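Local structure of nucleoside-diphosphate-sugar epimerase (Pseudomonas aeruginosa, 2X4G) at residues M206-D218 with E298-K310. The protein probably acts as an NAD-dependent nucleoside-diphosphate-sugar epimerase or a related dehydratase or dehydrogenase. Numbering follows the deposited sequence.
Sequences MTHYVAGQRNVID and EVMAGGQFLDGRK
Gln213 and Phe305 form the main side-chain stack between 206-218 and 298-310. OE1 of Gln213 lies over one face of the Phe305 ring, toward its rim and 3.8 Å from CE2 of Phe305, with amide and ring planes stacked 19° apart. Closer to the backbone, Gln213 CB packs on Phe305 CE1 at 3.6 Å, while the backbone N of Arg214 sits at the ring edge. Beyond the ring, CB of Asn215 packs on CG of Leu306 at 3.7 Å; toward the start of the contact, CG1 of Val210, anti to its backbone N (chi1 161°), meets Ala301 CB.

Strand 213-218 belongs to the mixed sheet of the Rossmann-type epimerase fold, paired with strands 176-185 and 238-247. Beside its beginning runs the irregular chain 299-306, which leads into helix 309-315. No hydrogen bond joins the two segments, and the polar ends of Arg214, Asn215 and Gln304 bond to other parts of the chain. The Asn215 amide bonds to Asn245 and Gly243; Asn245 OD1 also accepts from Leu306 N, linking both segments indirectly. Gln304 bonds to Pro131 O and His133 N. Met300 O lies near the Arg214 guanidinium plane, 4.0 Å from NH2 of Arg214 and too far for a hydrogen bond, whereas NH1 bonds to Tyr128 OH.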
loop_
_atom_site.group_PDB
_atom_site.type_symbol
_atom_site.label_atom_id
_atom_site.label_comp_id
_atom_site.label_asym_id
_atom_site.label_seq_id
_atom_site.Cartn_x
_atom_site.Cartn_y
_atom_site.Cartn_z
ATOM N N MET A 206 13.840 -6.920 -10.039
ATOM C CA MET A 206 12.766 -7.865 -10.339
ATOM C C MET A 206 13.311 -9.289 -10.370
ATOM O O MET A 206 13.724 -9.801 -11.407
ATOM C CB MET A 206 12.080 -7.548 -11.652
ATOM C CG MET A 206 10.878 -8.397 -11.848
ATOM S SD MET A 206 10.167 -8.133 -13.447
ATOM C CE MET A 206 8.992 -6.810 -13.145
ATOM N N THR A 207 13.293 -9.922 -9.210
ATOM C CA THR A 207 13.825 -11.249 -9.075
ATOM C C THR A 207 12.768 -12.307 -9.395
ATOM O O THR A 207 13.110 -13.455 -9.651
ATOM C CB THR A 207 14.423 -11.444 -7.677
ATOM O OG1 THR A 207 15.081 -12.705 -7.630
ATOM C CG2 THR A 207 13.358 -11.369 -6.571
ATOM N N HIS A 208 11.491 -11.923 -9.393
ATOM C CA HIS A 208 10.392 -12.852 -9.701
ATOM C C HIS A 208 9.297 -12.154 -10.512
ATOM O O HIS A 208 9.219 -10.924 -10.530
ATOM C CB HIS A 208 9.754 -13.404 -8.408
ATOM C CG HIS A 208 10.679 -14.215 -7.553
ATOM N ND1 HIS A 208 10.873 -15.566 -7.739
ATOM C CD2 HIS A 208 11.441 -13.870 -6.488
ATOM C CE1 HIS A 208 11.732 -16.015 -6.839
ATOM N NE2 HIS A 208 12.093 -15.004 -6.067
ATOM N N TYR A 209 8.439 -12.952 -11.149
ATOM C CA TYR A 209 7.274 -12.453 -11.898
ATOM C C TYR A 209 6.063 -13.310 -11.554
ATOM O O TYR A 209 6.217 -14.421 -11.039
ATOM C CB TYR A 209 7.514 -12.562 -13.410
ATOM C CG TYR A 209 7.509 -13.998 -13.901
ATOM C CD1 TYR A 209 8.658 -14.778 -13.838
ATOM C CD2 TYR A 209 6.351 -14.582 -14.400
ATOM C CE1 TYR A 209 8.661 -16.101 -14.283
ATOM C CE2 TYR A 209 6.342 -15.919 -14.840
ATOM C CZ TYR A 209 7.505 -16.672 -14.775
ATOM O OH TYR A 209 7.528 -17.996 -15.188
ATOM N N VAL A 210 4.870 -12.812 -11.873
ATOM C CA VAL A 210 3.630 -13.561 -11.702
ATOM C C VAL A 210 3.015 -13.923 -13.057
ATOM O O VAL A 210 2.891 -13.072 -13.933
ATOM C CB VAL A 210 2.608 -12.751 -10.872
ATOM C CG1 VAL A 210 1.192 -13.288 -11.064
ATOM C CG2 VAL A 210 2.984 -12.791 -9.402
ATOM N N ALA A 211 2.597 -15.181 -13.207
ATOM C CA ALA A 211 2.031 -15.678 -14.472
ATOM C C ALA A 211 0.938 -14.753 -14.994
ATOM O O ALA A 211 0.135 -14.210 -14.219
ATOM C CB ALA A 211 1.488 -17.111 -14.305
ATOM N N GLY A 212 0.906 -14.569 -16.308
ATOM C CA GLY A 212 -0.069 -13.664 -16.912
ATOM C C GLY A 212 0.102 -13.467 -18.408
ATOM O O GLY A 212 1.191 -13.633 -18.962
ATOM N N GLN A 213 -0.990 -13.098 -19.058
ATOM C CA GLN A 213 -0.988 -12.896 -20.490
ATOM C C GLN A 213 -0.960 -11.405 -20.725
ATOM O O GLN A 213 -1.605 -10.664 -20.003
ATOM C CB GLN A 213 -2.258 -13.492 -21.106
ATOM C CG GLN A 213 -2.580 -14.898 -20.646
ATOM C CD GLN A 213 -3.629 -15.538 -21.521
ATOM O OE1 GLN A 213 -3.384 -16.590 -22.148
ATOM N NE2 GLN A 213 -4.796 -14.890 -21.615
ATOM N N ARG A 214 -0.240 -10.966 -21.749
ATOM C CA ARG A 214 -0.092 -9.541 -22.020
ATOM C C ARG A 214 0.203 -9.272 -23.475
ATOM O O ARG A 214 0.867 -10.066 -24.116
ATOM C CB ARG A 214 1.050 -8.995 -21.176
ATOM C CG ARG A 214 1.071 -7.488 -21.115
ATOM C CD ARG A 214 2.056 -6.982 -20.081
ATOM N NE ARG A 214 1.604 -7.263 -18.723
ATOM C CZ ARG A 214 0.665 -6.570 -18.079
ATOM N NH1 ARG A 214 0.051 -5.540 -18.666
ATOM N NH2 ARG A 214 0.328 -6.925 -16.842
ATOM N N ASN A 215 -0.294 -8.152 -23.990
ATOM C CA ASN A 215 0.100 -7.658 -25.312
ATOM C C ASN A 215 1.030 -6.469 -25.184
ATOM O O ASN A 215 0.697 -5.462 -24.535
ATOM C CB ASN A 215 -1.090 -7.255 -26.167
ATOM C CG ASN A 215 -0.694 -6.967 -27.623
ATOM O OD1 ASN A 215 -0.465 -5.818 -27.991
ATOM N ND2 ASN A 215 -0.603 -8.014 -28.446
ATOM N N VAL A 216 2.193 -6.609 -25.819
ATOM C CA VAL A 216 3.247 -5.611 -25.815
ATOM C C VAL A 216 3.341 -4.994 -27.205
ATOM O O VAL A 216 3.181 -5.701 -28.196
ATOM C CB VAL A 216 4.575 -6.275 -25.439
ATOM C CG1 VAL A 216 5.770 -5.402 -25.815
ATOM C CG2 VAL A 216 4.578 -6.559 -23.970
ATOM N N ILE A 217 3.582 -3.685 -27.277
ATOM C CA ILE A 217 3.676 -2.981 -28.559
ATOM C C ILE A 217 4.839 -2.003 -28.573
ATOM O O ILE A 217 5.162 -1.367 -27.569
ATOM C CB ILE A 217 2.371 -2.222 -28.957
ATOM C CG1 ILE A 217 2.454 -1.787 -30.437
ATOM C CG2 ILE A 217 2.123 -1.041 -28.035
ATOM C CD1 ILE A 217 1.493 -0.760 -30.862
ATOM N N ASP A 218 5.477 -1.924 -29.734
ATOM C CA ASP A 218 6.640 -1.092 -29.937
ATOM C C ASP A 218 6.179 0.386 -29.902
ATOM O O ASP A 218 5.137 0.739 -30.446
ATOM C CB ASP A 218 7.287 -1.520 -31.263
ATOM C CG ASP A 218 8.454 -0.638 -31.703
ATOM O OD1 ASP A 218 9.605 -1.020 -31.414
ATOM O OD2 ASP A 218 8.233 0.401 -32.384
ATOM N N GLU A 298 -2.138 -8.953 -8.715
ATOM C CA GLU A 298 -3.560 -8.665 -8.643
ATOM C C GLU A 298 -4.048 -8.376 -10.072
ATOM O O GLU A 298 -4.357 -9.303 -10.827
ATOM C CB GLU A 298 -3.799 -7.475 -7.706
ATOM C CG GLU A 298 -3.398 -7.708 -6.258
ATOM C CD GLU A 298 -4.567 -8.100 -5.377
ATOM O OE1 GLU A 298 -4.377 -8.965 -4.491
ATOM O OE2 GLU A 298 -5.673 -7.540 -5.567
ATOM N N VAL A 299 -4.115 -7.087 -10.431
ATOM C CA VAL A 299 -4.062 -6.649 -11.838
ATOM C C VAL A 299 -2.573 -6.513 -12.285
ATOM O O VAL A 299 -2.277 -6.097 -13.424
ATOM C CB VAL A 299 -4.852 -5.326 -12.057
ATOM C CG1 VAL A 299 -6.292 -5.456 -11.520
ATOM C CG2 VAL A 299 -4.132 -4.150 -11.408
ATOM N N MET A 300 -1.662 -6.886 -11.370
ATOM C CA MET A 300 -0.211 -7.054 -11.631
ATOM C C MET A 300 0.096 -8.232 -12.615
ATOM O O MET A 300 1.208 -8.362 -13.162
ATOM C CB MET A 300 0.525 -7.268 -10.290
ATOM C CG MET A 300 0.586 -6.029 -9.363
ATOM S SD MET A 300 -0.993 -5.340 -8.766
ATOM C CE MET A 300 -1.306 -4.071 -10.007
ATOM N N ALA A 301 -0.904 -9.095 -12.793
ATOM C CA ALA A 301 -0.951 -10.074 -13.874
ATOM C C ALA A 301 -2.436 -10.355 -14.160
ATOM O O ALA A 301 -2.897 -11.504 -14.128
ATOM C CB ALA A 301 -0.207 -11.351 -13.486
ATOM N N GLY A 302 -3.178 -9.274 -14.404
ATOM C CA GLY A 302 -4.578 -9.359 -14.794
ATOM C C GLY A 302 -4.822 -8.868 -16.213
ATOM O O GLY A 302 -5.932 -8.469 -16.540
ATOM N N GLY A 303 -3.800 -8.905 -17.066
ATOM C CA GLY A 303 -3.939 -8.446 -18.445
ATOM C C GLY A 303 -4.399 -9.585 -19.324
ATOM O O GLY A 303 -4.414 -10.732 -18.870
ATOM N N GLN A 304 -4.774 -9.281 -20.572
ATOM C CA GLN A 304 -5.081 -10.331 -21.569
ATOM C C GLN A 304 -4.416 -10.097 -22.921
ATOM O O GLN A 304 -3.835 -9.041 -23.162
ATOM C CB GLN A 304 -6.590 -10.470 -21.768
ATOM C CG GLN A 304 -7.296 -9.221 -22.274
ATOM C CD GLN A 304 -8.792 -9.424 -22.388
ATOM O OE1 GLN A 304 -9.259 -10.538 -22.630
ATOM N NE2 GLN A 304 -9.553 -8.355 -22.211
ATOM N N PHE A 305 -4.491 -11.110 -23.786
ATOM C CA PHE A 305 -4.059 -10.993 -25.176
ATOM C C PHE A 305 -5.080 -10.141 -25.894
ATOM O O PHE A 305 -6.254 -10.138 -25.527
ATOM C CB PHE A 305 -3.968 -12.355 -25.882
ATOM C CG PHE A 305 -2.813 -13.240 -25.434
ATOM C CD1 PHE A 305 -1.742 -12.754 -24.699
ATOM C CD2 PHE A 305 -2.798 -14.568 -25.797
ATOM C CE1 PHE A 305 -0.692 -13.598 -24.325
ATOM C CE2 PHE A 305 -1.754 -15.402 -25.425
ATOM C CZ PHE A 305 -0.699 -14.907 -24.690
ATOM N N LEU A 306 -4.622 -9.430 -26.921
ATOM C CA LEU A 306 -5.453 -8.510 -27.682
ATOM C C LEU A 306 -5.481 -8.914 -29.165
ATOM O O LEU A 306 -4.490 -9.403 -29.688
ATOM C CB LEU A 306 -4.936 -7.079 -27.509
ATOM C CG LEU A 306 -4.765 -6.580 -26.059
ATOM C CD1 LEU A 306 -4.558 -5.062 -25.992
ATOM C CD2 LEU A 306 -5.938 -6.982 -25.154
ATOM N N ASP A 307 -6.634 -8.728 -29.809
ATOM C CA ASP A 307 -6.859 -9.039 -31.215
ATOM C C ASP A 307 -6.696 -7.744 -31.977
ATOM O O ASP A 307 -7.423 -6.789 -31.724
ATOM C CB ASP A 307 -8.301 -9.576 -31.405
ATOM C CG ASP A 307 -8.587 -10.117 -32.833
ATOM O OD1 ASP A 307 -9.677 -10.709 -33.045
ATOM O OD2 ASP A 307 -7.729 -9.974 -33.736
ATOM N N GLY A 308 -5.757 -7.723 -32.921
ATOM C CA GLY A 308 -5.468 -6.533 -33.725
ATOM C C GLY A 308 -6.170 -6.383 -35.067
ATOM O O GLY A 308 -5.832 -5.486 -35.829
ATOM N N ARG A 309 -7.162 -7.214 -35.352
ATOM C CA ARG A 309 -7.789 -7.241 -36.682
ATOM C C ARG A 309 -8.524 -5.959 -37.087
ATOM O O ARG A 309 -8.468 -5.547 -38.252
ATOM C CB ARG A 309 -8.777 -8.405 -36.781
ATOM C CG ARG A 309 -8.140 -9.792 -36.931
ATOM C CD ARG A 309 -9.143 -10.871 -36.477
ATOM N NE ARG A 309 -8.953 -12.172 -37.124
ATOM C CZ ARG A 309 -9.752 -13.223 -36.929
ATOM N NH1 ARG A 309 -10.786 -13.131 -36.086
ATOM N NH2 ARG A 309 -9.514 -14.375 -37.566
ATOM N N LYS A 310 -9.246 -5.354 -36.145
ATOM C CA LYS A 310 -10.053 -4.175 -36.456
ATOM C C LYS A 310 -9.129 -3.096 -36.982
ATOM O O LYS A 310 -9.366 -2.582 -38.066
ATOM C CB LYS A 310 -10.814 -3.678 -35.231
ATOM C CG LYS A 310 -11.816 -2.568 -35.505
ATOM C CD LYS A 310 -12.613 -2.257 -34.245
ATOM C CE LYS A 310 -13.707 -1.208 -34.464
ATOM N NZ LYS A 310 -14.473 -0.871 -33.206
#